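Local coordinates for regulatory protein YycH-like domain-containing protein (PDB 5COZ) that is of unknown function but resembles YycH-type regulatory domains, and is probably a lipoprotein exported and tethered at the cell surface, at residues 156-161 and 191-196; 163-168 and 210-215; 229-234 and 342-347; 302-307 and 322-327. All coordinates share one frame; numbering follows the deposited sequence. Where two conformers were deposited one is given.

How the interactions relate
Interactions 1 and 2 lie together, their centres 9 Å apart, and share the antiparallel sheet that holds strands 188-192 and 211-220. Their segments alternate along the chain, which brings the loop 156-161, helix 165-178 and the two strands together. Leu160 N bonds to Tyr212 OH between them. Interactions 3 and 4 form a second pair, 8 Å apart, on the mixed sheet with strands 295-311, 314-330 and 338-348. Interaction 4 is nested inside the loop closed by interaction 3. The two pairs follow each other in sequence. Interactions 2 and 3 lie on opposite sides of the chain's centre, their own centres about 30 Å apart. The pairs thus lie on two different sheets.

Interaction 1: 156-161 and 191-196; sequences TDKQLM and VLDDKN
The carboxylate of Asp193 is the flat group of the contact, and Lys158 meets it from the other segment. Lys158 NZ comes to the anti lone pair of Asp193 OD2, 2.7 Å away, and makes a salt bridge. The other oxygen, Asp193 OD1, is met from above the carboxylate plane by Lys195 N, at 3.1 Å. The two oxygens thus have different tasks: OD2 faces the lysine, and OD1 holds the turn. Lys158 reaches the acid with an extended chain. Its CG is anti to the backbone N (chi1 -178°), and its CD also passes close to Asp193 OD2. Asp194 OD1 lies 4.2 Å from Lys158 NZ, too far for a salt bridge, but its charge would probably add to the pull on the ammonium group. The bond from Lys195 N makes an Asx turn at the start of the type I beta turn Asp193-Asn196, just after strand 188-192 ends. The loop 156-161 has its own ST turn, in which Lys158 N donates to Thr156 OG1. Away from the ion pair the contact is mostly apolar. Val191 CG1 meets Leu160 CD2 at 3.8 Å, the two side chains sliding past each other in opposite directions. Val191 CG2 lies 3.6 Å from Thr156 OG1 and equally near the carbonyl oxygen of Lys158. Leu160 CD2 also approaches Asp193 CB, at 4.2 Å.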
# COMPACT_ATOMS: atom_id res chain seq x y z
N THR A 156 -6.07 6.46 -12.99
CA THR A 156 -6.55 7.49 -13.92
C THR A 156 -7.76 8.22 -13.34
O THR A 156 -8.27 7.82 -12.30
CB THR A 156 -6.98 6.82 -15.26
OG1 THR A 156 -8.27 6.23 -15.07
CG2 THR A 156 -5.96 5.77 -15.78
N ASP A 157 -8.24 9.26 -14.06
CA ASP A 157 -9.41 10.03 -13.63
C ASP A 157 -10.70 9.53 -14.28
O ASP A 157 -11.73 10.20 -14.15
CB ASP A 157 -9.23 11.52 -14.01
CG ASP A 157 -7.92 12.12 -13.52
OD1 ASP A 157 -7.59 11.93 -12.33
OD2 ASP A 157 -7.22 12.77 -14.35
N LYS A 158 -10.65 8.37 -14.97
CA LYS A 158 -11.86 7.87 -15.63
C LYS A 158 -12.98 7.62 -14.59
O LYS A 158 -12.74 7.13 -13.49
CB LYS A 158 -11.56 6.57 -16.40
CG LYS A 158 -12.77 6.00 -17.17
CD LYS A 158 -12.39 4.88 -18.09
CE LYS A 158 -13.62 4.28 -18.75
NZ LYS A 158 -13.24 3.29 -19.78
N GLN A 159 -14.19 8.01 -14.95
CA GLN A 159 -15.36 7.78 -14.12
C GLN A 159 -16.14 6.63 -14.71
O GLN A 159 -16.55 6.71 -15.87
CB GLN A 159 -16.26 9.04 -14.08
CG GLN A 159 -15.49 10.32 -13.72
CD GLN A 159 -15.08 10.31 -12.28
OE1 GLN A 159 -15.93 10.18 -11.38
NE2 GLN A 159 -13.77 10.34 -12.03
N LEU A 160 -16.33 5.57 -13.95
CA LEU A 160 -17.11 4.42 -14.44
C LEU A 160 -18.57 4.79 -14.45
O LEU A 160 -18.96 5.80 -13.84
CB LEU A 160 -16.82 3.17 -13.62
CG LEU A 160 -15.34 2.74 -13.67
CD1 LEU A 160 -15.08 1.60 -12.70
CD2 LEU A 160 -14.92 2.31 -15.12
N MSE A 161 -19.39 4.03 -15.17
CA MSE A 161 -20.76 4.48 -15.37
C MSE A 161 -21.75 4.11 -14.27
O MSE A 161 -22.82 4.72 -14.23
CB MSE A 161 -21.28 4.00 -16.71
CG MSE A 161 -20.68 4.80 -17.86
SE MSE A 161 -21.56 4.48 -19.55
CE MSE A 161 -20.69 2.85 -19.92
N VAL A 191 -8.60 2.35 -11.69
CA VAL A 191 -9.78 2.11 -12.53
C VAL A 191 -9.56 0.87 -13.37
O VAL A 191 -8.73 0.85 -14.31
CB VAL A 191 -10.09 3.35 -13.40
CG1 VAL A 191 -11.34 3.08 -14.26
CG2 VAL A 191 -10.29 4.61 -12.54
N LEU A 192 -10.29 -0.20 -13.03
CA LEU A 192 -10.12 -1.48 -13.72
C LEU A 192 -11.25 -1.63 -14.74
O LEU A 192 -12.28 -2.27 -14.49
CB LEU A 192 -10.10 -2.62 -12.70
CG LEU A 192 -8.78 -2.90 -11.96
CD1 LEU A 192 -8.23 -1.67 -11.21
CD2 LEU A 192 -8.97 -4.04 -10.99
N ASP A 193 -11.06 -0.97 -15.89
CA ASP A 193 -12.02 -1.02 -16.99
C ASP A 193 -11.52 -2.08 -18.02
O ASP A 193 -10.77 -2.99 -17.64
CB ASP A 193 -12.17 0.38 -17.62
CG ASP A 193 -10.89 0.94 -18.24
OD1 ASP A 193 -9.82 0.33 -18.06
OD2 ASP A 193 -10.98 1.98 -18.93
N ASP A 194 -11.86 -1.93 -19.32
CA ASP A 194 -11.43 -2.92 -20.32
C ASP A 194 -9.90 -3.09 -20.40
O ASP A 194 -9.45 -4.12 -20.89
CB ASP A 194 -11.98 -2.55 -21.69
CG ASP A 194 -11.44 -1.25 -22.20
OD1 ASP A 194 -11.89 -0.20 -21.72
OD2 ASP A 194 -10.49 -1.28 -23.01
N LYS A 195 -9.11 -2.09 -19.91
CA LYS A 195 -7.64 -2.19 -19.92
C LYS A 195 -7.18 -3.29 -18.95
O LYS A 195 -6.08 -3.82 -19.08
CB LYS A 195 -6.98 -0.86 -19.55
CG LYS A 195 -7.28 0.30 -20.50
CD LYS A 195 -6.94 0.02 -21.97
CE LYS A 195 -7.16 1.23 -22.84
NZ LYS A 195 -8.60 1.62 -22.92
N ASN A 196 -8.05 -3.66 -18.00
CA ASN A 196 -7.77 -4.72 -17.06
C ASN A 196 -8.14 -6.07 -17.69
O ASN A 196 -9.15 -6.68 -17.33
CB ASN A 196 -8.54 -4.51 -15.75
CG ASN A 196 -8.16 -5.51 -14.70
OD1 ASN A 196 -6.97 -5.85 -14.56
ND2 ASN A 196 -9.13 -6.01 -13.96

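Interaction 2: 163-168 and 210-215; sequences MSAEEA and DTYVFF. With NA (sodium ion), chain B.
Met163, a selenomethionine, meets Tyr212 twice. Its carbonyl oxygen accepts a hydrogen bond from Tyr212 OH at 2.7 Å. The hydroxyl lies in the carbonyl plane, and Met163 O sits at the edge of the ring. In one of its two conformers, Met163 CG packs on Tyr212 CE2 at 3.8 Å. Ser164 OG, at the N-cap of helix 165-178, accepts from Glu167 N at 3.0 Å. Ala165 O lies at the edge of the Phe214 ring. The first turn of the helix thus packs against strand 211-220 of the antiparallel sheet, where Tyr212 and Phe214 both point toward it. Both have CG anti to the carbonyl carbon (Tyr212 chi1 -73°), which starts the side chains off beside the backbone N. Tyr212 OH also receives Leu160 N, so one hydroxyl joins the loop before the helix to the strand. A phenylalanine at Tyr212 would probably leave Met163 O and Leu160 N without this partner. Ala168 CB touches both rings, 3.6 Å from Tyr212 CD2 and, at the ring edge, 3.7 Å from Phe214 CE1. At the start of the second segment, Asp210 OD1 binds the sodium ion at 2.5 Å, with Gln208 and two waters.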
# COMPACT_ATOMS: atom_id res chain seq x y z
N MSE A 163 -21.27 4.39 -10.92
CA MSE A 163 -21.17 5.35 -9.82
C MSE A 163 -19.93 6.21 -10.04
O MSE A 163 -18.95 5.78 -10.65
CB MSE A 163 -21.16 4.66 -8.44
CG MSE A 163 -19.82 4.05 -8.05
SE MSE A 163 -19.89 2.84 -6.53
CE MSE A 163 -20.85 3.92 -5.29
N SER A 164 -19.99 7.45 -9.55
CA SER A 164 -18.87 8.36 -9.70
C SER A 164 -17.72 7.93 -8.77
O SER A 164 -17.94 7.21 -7.78
CB SER A 164 -19.27 9.80 -9.38
OG SER A 164 -19.56 9.91 -7.99
N ALA A 165 -16.51 8.41 -9.07
CA ALA A 165 -15.37 8.11 -8.21
C ALA A 165 -15.58 8.70 -6.81
O ALA A 165 -15.22 8.05 -5.82
CB ALA A 165 -14.11 8.68 -8.82
N GLU A 166 -16.23 9.89 -6.74
CA GLU A 166 -16.54 10.54 -5.46
C GLU A 166 -17.50 9.67 -4.64
O GLU A 166 -17.25 9.46 -3.44
CB GLU A 166 -17.12 11.94 -5.71
CG GLU A 166 -17.41 12.73 -4.45
CD GLU A 166 -18.14 14.05 -4.64
OE1 GLU A 166 -19.19 14.07 -5.31
OE2 GLU A 166 -17.67 15.06 -4.06
N GLU A 167 -18.57 9.14 -5.25
CA GLU A 167 -19.52 8.28 -4.56
C GLU A 167 -18.85 6.96 -4.14
O GLU A 167 -19.09 6.46 -3.04
CB GLU A 167 -20.77 8.04 -5.41
CG GLU A 167 -21.93 7.50 -4.58
CD GLU A 167 -23.25 7.25 -5.28
OE1 GLU A 167 -23.65 8.10 -6.12
OE2 GLU A 167 -23.93 6.26 -4.94
N ALA A 168 -17.99 6.40 -5.01
CA ALA A 168 -17.26 5.18 -4.72
C ALA A 168 -16.30 5.39 -3.53
O ALA A 168 -16.26 4.55 -2.63
CB ALA A 168 -16.48 4.75 -5.97
N ASP A 210 -16.24 -3.79 -15.07
CA ASP A 210 -15.73 -2.50 -14.62
C ASP A 210 -15.71 -2.43 -13.10
O ASP A 210 -16.75 -2.62 -12.45
CB ASP A 210 -16.52 -1.34 -15.23
CG ASP A 210 -16.31 -1.15 -16.72
OD1 ASP A 210 -15.50 -1.90 -17.31
OD2 ASP A 210 -16.93 -0.23 -17.28
N THR A 211 -14.54 -2.16 -12.54
CA THR A 211 -14.34 -2.17 -11.09
C THR A 211 -13.45 -1.02 -10.66
O THR A 211 -12.45 -0.72 -11.32
CB THR A 211 -13.66 -3.52 -10.73
OG1 THR A 211 -14.50 -4.62 -11.14
CG2 THR A 211 -13.34 -3.68 -9.25
N TYR A 212 -13.83 -0.35 -9.56
CA TYR A 212 -12.93 0.61 -8.92
C TYR A 212 -12.15 -0.13 -7.85
O TYR A 212 -12.75 -0.93 -7.13
CB TYR A 212 -13.72 1.70 -8.19
CG TYR A 212 -14.40 2.74 -9.04
CD1 TYR A 212 -13.65 3.61 -9.84
CD2 TYR A 212 -15.77 2.93 -8.96
CE1 TYR A 212 -14.27 4.62 -10.56
CE2 TYR A 212 -16.39 3.96 -9.66
CZ TYR A 212 -15.64 4.82 -10.45
OH TYR A 212 -16.26 5.82 -11.15
N VAL A 213 -10.86 0.15 -7.69
CA VAL A 213 -10.07 -0.42 -6.60
C VAL A 213 -9.46 0.71 -5.81
O VAL A 213 -8.66 1.47 -6.35
CB VAL A 213 -8.97 -1.39 -7.09
CG1 VAL A 213 -8.08 -1.86 -5.93
CG2 VAL A 213 -9.58 -2.60 -7.80
N PHE A 214 -9.81 0.81 -4.53
CA PHE A 214 -9.16 1.76 -3.66
C PHE A 214 -8.10 1.11 -2.84
O PHE A 214 -8.30 0.00 -2.34
CB PHE A 214 -10.15 2.38 -2.67
CG PHE A 214 -11.08 3.34 -3.35
CD1 PHE A 214 -12.28 2.90 -3.92
CD2 PHE A 214 -10.80 4.70 -3.38
CE1 PHE A 214 -13.14 3.81 -4.55
CE2 PHE A 214 -11.65 5.60 -4.03
CZ PHE A 214 -12.82 5.15 -4.61
N PHE A 215 -6.98 1.82 -2.67
CA PHE A 215 -5.98 1.48 -1.68
C PHE A 215 -6.10 2.50 -0.59
O PHE A 215 -5.93 3.68 -0.84
CB PHE A 215 -4.52 1.50 -2.20
CG PHE A 215 -4.03 0.35 -3.03
CD1 PHE A 215 -4.92 -0.59 -3.57
CD2 PHE A 215 -2.67 0.18 -3.26
CE1 PHE A 215 -4.45 -1.63 -4.39
CE2 PHE A 215 -2.20 -0.89 -4.04
CZ PHE A 215 -3.09 -1.78 -4.60
NA NA B . -15.67 -2.72 -19.66
O HOH W 1 -17.51 -1.01 -19.79
O HOH W 2 -17.17 -4.38 -19.15

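Interaction 3: 229-234 and 342-347; sequences PENEAL and ALYDVY
Pro229 CD lies over one face of the Tyr344 ring in a CH-pi contact, 3.8 Å from its centroid and 20° off the ring normal. It is offset toward the rim, and its nearest ring atom is Tyr344 CE1 at 3.5 Å. Pro229 CG also touches Tyr344 CE1, at 3.7 Å. The proline and the tyrosine reach toward each other, tip to tip. Tyr344 CG, set between its backbone N and carbonyl carbon (chi1 70°), starts the ring off toward the proline.

The polar contacts gather at the hydroxyl. Asn231 ND2 gives Tyr344 OH a weak hydrogen bond of 3.4 Å, with an angle of 134° at the hydrogen. The amide and ring planes are steeply inclined to each other. A water joins Tyr344 OH, 2.6 Å from it, to the carbonyl oxygen of Glu230, to which it donates. This water lies in the plane of the ring, at its edge. Asn231 also holds the N-cap of helix 232-235. Its OD1 accepts a weak bond from Leu234 N, so one amide serves both the helix start and the tyrosine.

The apolar remainder is slight. Leu234 CD2 stands 4.5 Å from Val346 CG2. Both residues also touch Met306 of strand 295-311.

The contact brings the loop and short helix onto strand 338-348 of the mixed sheet. Asn239, just beyond the helix, hydrogen-bonds to the backbone of both Pro229 and Asn231. The direct polar link is weak, so the ring packing and the bridging water are likely to carry most of the join at Tyr344.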
# COMPACT_ATOMS: atom_id res chain seq x y z
N PRO A 229 7.89 -2.86 -0.15
CA PRO A 229 7.89 -4.32 -0.39
C PRO A 229 8.53 -5.09 0.78
O PRO A 229 9.26 -4.53 1.60
CB PRO A 229 8.83 -4.46 -1.60
CG PRO A 229 8.68 -3.15 -2.34
CD PRO A 229 8.63 -2.13 -1.20
N GLU A 230 8.28 -6.41 0.79
CA GLU A 230 8.91 -7.30 1.77
C GLU A 230 10.43 -7.09 1.77
O GLU A 230 11.07 -7.14 0.70
CB GLU A 230 8.56 -8.76 1.45
CG GLU A 230 9.15 -9.74 2.45
CD GLU A 230 8.87 -11.20 2.14
OE1 GLU A 230 7.85 -11.48 1.47
OE2 GLU A 230 9.64 -12.06 2.61
N ASN A 231 11.01 -6.95 2.95
CA ASN A 231 12.46 -6.80 3.12
C ASN A 231 12.78 -7.31 4.51
O ASN A 231 12.94 -6.55 5.47
CB ASN A 231 12.90 -5.34 2.92
CG ASN A 231 14.41 -5.16 2.96
OD1 ASN A 231 15.17 -6.06 3.35
ND2 ASN A 231 14.87 -3.94 2.72
N GLU A 232 12.80 -8.64 4.60
CA GLU A 232 12.94 -9.29 5.89
C GLU A 232 14.30 -8.97 6.55
O GLU A 232 14.39 -8.97 7.78
CB GLU A 232 12.72 -10.80 5.70
CG GLU A 232 12.67 -11.58 7.00
CD GLU A 232 11.98 -12.91 6.89
OE1 GLU A 232 11.69 -13.37 5.76
OE2 GLU A 232 11.67 -13.49 7.96
N ALA A 233 15.36 -8.66 5.75
CA ALA A 233 16.64 -8.32 6.37
C ALA A 233 16.53 -7.02 7.17
O ALA A 233 17.15 -6.88 8.22
CB ALA A 233 17.72 -8.18 5.31
N LEU A 234 15.73 -6.08 6.65
CA LEU A 234 15.60 -4.79 7.32
C LEU A 234 14.58 -4.83 8.46
O LEU A 234 14.86 -4.31 9.53
CB LEU A 234 15.15 -3.77 6.27
CG LEU A 234 14.93 -2.32 6.74
CD1 LEU A 234 16.16 -1.77 7.50
CD2 LEU A 234 14.55 -1.46 5.58
N ALA A 342 10.81 -0.95 -10.71
CA ALA A 342 10.30 -0.19 -9.56
C ALA A 342 11.16 -0.54 -8.33
O ALA A 342 11.17 -1.69 -7.89
CB ALA A 342 8.85 -0.55 -9.32
N LEU A 343 11.89 0.47 -7.80
CA LEU A 343 12.83 0.28 -6.72
C LEU A 343 12.55 1.27 -5.59
O LEU A 343 11.65 2.13 -5.72
CB LEU A 343 14.24 0.46 -7.27
CG LEU A 343 14.65 -0.53 -8.38
CD1 LEU A 343 15.93 -0.09 -9.06
CD2 LEU A 343 14.83 -1.95 -7.83
N TYR A 344 13.27 1.15 -4.47
CA TYR A 344 13.03 2.08 -3.38
C TYR A 344 14.25 2.13 -2.47
O TYR A 344 15.06 1.19 -2.43
CB TYR A 344 11.75 1.69 -2.59
CG TYR A 344 11.93 0.42 -1.80
CD1 TYR A 344 11.89 -0.83 -2.41
CD2 TYR A 344 12.11 0.46 -0.42
CE1 TYR A 344 12.14 -2.00 -1.69
CE2 TYR A 344 12.31 -0.71 0.32
CZ TYR A 344 12.33 -1.93 -0.32
OH TYR A 344 12.55 -3.04 0.45
N ASP A 345 14.33 3.23 -1.71
CA ASP A 345 15.33 3.43 -0.67
C ASP A 345 14.60 3.87 0.59
O ASP A 345 13.51 4.45 0.52
CB ASP A 345 16.37 4.46 -1.12
CG ASP A 345 17.44 3.84 -2.02
OD1 ASP A 345 18.05 2.82 -1.61
OD2 ASP A 345 17.68 4.39 -3.13
N VAL A 346 15.19 3.58 1.75
CA VAL A 346 14.57 3.88 3.04
C VAL A 346 15.56 4.57 3.94
O VAL A 346 16.70 4.11 4.05
CB VAL A 346 14.02 2.60 3.74
CG1 VAL A 346 13.23 2.98 4.99
CG2 VAL A 346 13.13 1.78 2.81
N TYR A 347 15.12 5.64 4.59
CA TYR A 347 15.94 6.40 5.53
C TYR A 347 15.29 6.45 6.88
O TYR A 347 14.09 6.68 6.97
CB TYR A 347 16.09 7.85 5.01
CG TYR A 347 16.91 7.95 3.76
CD1 TYR A 347 16.35 7.70 2.50
CD2 TYR A 347 18.24 8.36 3.81
CE1 TYR A 347 17.13 7.75 1.35
CE2 TYR A 347 19.02 8.43 2.66
CZ TYR A 347 18.46 8.12 1.44
OH TYR A 347 19.28 8.23 0.35
O HOH W 3 12.68 -5.41 -0.63

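Interaction 4: 302-307 and 322-327; sequences SLEYML and VVYYYQ
Ser302 and Val322 form an antiparallel hydrogen-bonded pair. Ser302 N donates to Val322 O at 2.9 Å, and Val322 N returns a bond to Ser302 O at 2.8 Å. The short strand segments run 125° apart, so they diverge strongly from this pair. The side chains of Ser302 and Val322 lie on the same face of the sheet. The pair belongs to the long beta hairpin of strands 295-311 and 314-330, part of the mixed sheet. On the Ser302 face, Glu304 and Tyr324 meet tip to tip. Tyr324 OH donates to the syn lone pair of Glu304 OE2 at 2.8 Å. Ser302 OG donates to the anti lone pair of the same oxygen at 2.7 Å. Arg227 adds a salt bridge to Glu304 OE2, which would favour the ionised acid. Three groups thus grip one buried oxygen. Glu304 reaches them with an extended chain, its CG beside the backbone N (chi1 -53°). The carboxylate and ring planes are 41° apart. An alanine at Glu304 would probably leave Arg227 without its charge partner here and Tyr324 OH and Ser302 OG without their shared acceptor. Ser302 CB lies at the edge of the Tyr324 ring, 4.0 Å from CE1. Val322 CG2 packs 3.6 Å from Glu304 OE1, while Val322 CG1, in the same segment as Tyr324, lies over one face of its ring, toward the rim.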
# COMPACT_ATOMS: atom_id res chain seq x y z
N SER A 302 7.86 9.62 0.69
CA SER A 302 6.76 9.35 1.61
C SER A 302 7.23 9.15 3.02
O SER A 302 8.18 8.41 3.26
CB SER A 302 6.05 8.08 1.12
OG SER A 302 4.97 7.69 1.96
N LEU A 303 6.53 9.77 3.98
CA LEU A 303 6.76 9.60 5.42
C LEU A 303 5.92 8.42 5.88
O LEU A 303 4.69 8.45 5.70
CB LEU A 303 6.39 10.88 6.18
CG LEU A 303 6.40 10.78 7.69
CD1 LEU A 303 7.83 10.44 8.21
CD2 LEU A 303 5.89 12.12 8.29
N GLU A 304 6.56 7.38 6.42
CA GLU A 304 5.83 6.18 6.80
C GLU A 304 6.32 5.66 8.13
O GLU A 304 7.38 6.04 8.60
CB GLU A 304 5.98 5.08 5.72
CG GLU A 304 5.61 5.60 4.33
CD GLU A 304 5.66 4.60 3.20
OE1 GLU A 304 6.08 3.45 3.44
OE2 GLU A 304 5.38 5.00 2.04
N TYR A 305 5.54 4.75 8.73
CA TYR A 305 5.96 4.08 9.95
C TYR A 305 6.41 2.67 9.61
O TYR A 305 5.59 1.84 9.17
CB TYR A 305 4.79 4.01 10.95
CG TYR A 305 4.75 5.11 11.98
CD1 TYR A 305 5.87 5.42 12.75
CD2 TYR A 305 3.56 5.77 12.27
CE1 TYR A 305 5.80 6.37 13.78
CE2 TYR A 305 3.48 6.71 13.31
CZ TYR A 305 4.60 7.00 14.06
OH TYR A 305 4.51 7.90 15.09
N MSE A 306 7.68 2.38 9.84
CA MSE A 306 8.19 1.04 9.58
C MSE A 306 8.14 0.22 10.87
O MSE A 306 8.41 0.75 11.95
CB MSE A 306 9.62 1.09 9.04
CG MSE A 306 10.14 -0.30 8.69
SE MSE A 306 11.70 -0.22 7.55
CE MSE A 306 10.81 0.09 5.89
N LEU A 307 7.77 -1.05 10.72
CA LEU A 307 7.77 -1.97 11.84
C LEU A 307 8.98 -2.86 11.82
O LEU A 307 9.37 -3.38 10.77
CB LEU A 307 6.54 -2.84 11.83
CG LEU A 307 5.23 -2.13 11.99
CD1 LEU A 307 4.28 -3.07 12.39
CD2 LEU A 307 5.23 -1.16 13.14
N VAL A 322 10.67 7.17 2.80
CA VAL A 322 10.85 6.19 1.73
C VAL A 322 10.91 6.95 0.43
O VAL A 322 10.07 7.82 0.19
CB VAL A 322 9.71 5.14 1.69
CG1 VAL A 322 10.06 4.06 0.66
CG2 VAL A 322 9.51 4.51 3.07
N VAL A 323 11.89 6.63 -0.43
CA VAL A 323 11.98 7.19 -1.77
C VAL A 323 11.73 6.06 -2.75
O VAL A 323 12.48 5.10 -2.79
CB VAL A 323 13.33 7.89 -2.06
CG1 VAL A 323 13.36 8.47 -3.48
CG2 VAL A 323 13.59 8.98 -1.03
N TYR A 324 10.66 6.20 -3.54
CA TYR A 324 10.32 5.23 -4.57
C TYR A 324 10.81 5.78 -5.88
O TYR A 324 10.60 6.97 -6.16
CB TYR A 324 8.80 5.00 -4.62
CG TYR A 324 8.22 4.51 -3.31
CD1 TYR A 324 7.74 5.41 -2.36
CD2 TYR A 324 8.05 3.15 -3.06
CE1 TYR A 324 7.13 4.96 -1.17
CE2 TYR A 324 7.46 2.69 -1.88
CZ TYR A 324 6.97 3.60 -0.96
OH TYR A 324 6.40 3.16 0.21
N TYR A 325 11.51 4.93 -6.68
CA TYR A 325 12.02 5.40 -7.95
C TYR A 325 12.02 4.29 -8.96
O TYR A 325 11.97 3.12 -8.60
CB TYR A 325 13.44 6.00 -7.76
CG TYR A 325 14.51 4.98 -7.41
CD1 TYR A 325 14.75 4.61 -6.09
CD2 TYR A 325 15.32 4.43 -8.41
CE1 TYR A 325 15.75 3.69 -5.77
CE2 TYR A 325 16.32 3.50 -8.10
CZ TYR A 325 16.52 3.13 -6.78
OH TYR A 325 17.53 2.22 -6.48
N TYR A 326 12.16 4.66 -10.24
CA TYR A 326 12.30 3.70 -11.32
C TYR A 326 13.70 3.74 -11.88
O TYR A 326 14.29 4.81 -11.94
CB TYR A 326 11.34 4.05 -12.48
CG TYR A 326 9.89 3.98 -12.13
CD1 TYR A 326 9.26 2.75 -11.94
CD2 TYR A 326 9.11 5.13 -12.04
CE1 TYR A 326 7.90 2.67 -11.64
CE2 TYR A 326 7.75 5.07 -11.73
CZ TYR A 326 7.15 3.83 -11.54
OH TYR A 326 5.81 3.74 -11.22
N GLN A 327 14.22 2.59 -12.30
CA GLN A 327 15.47 2.56 -13.03
C GLN A 327 15.26 1.76 -14.30
O GLN A 327 14.72 0.65 -14.26
CB GLN A 327 16.64 2.02 -12.21
CG GLN A 327 17.96 2.11 -12.99
CD GLN A 327 19.16 1.82 -12.11
OE1 GLN A 327 19.15 0.90 -11.30
NE2 GLN A 327 20.19 2.65 -12.25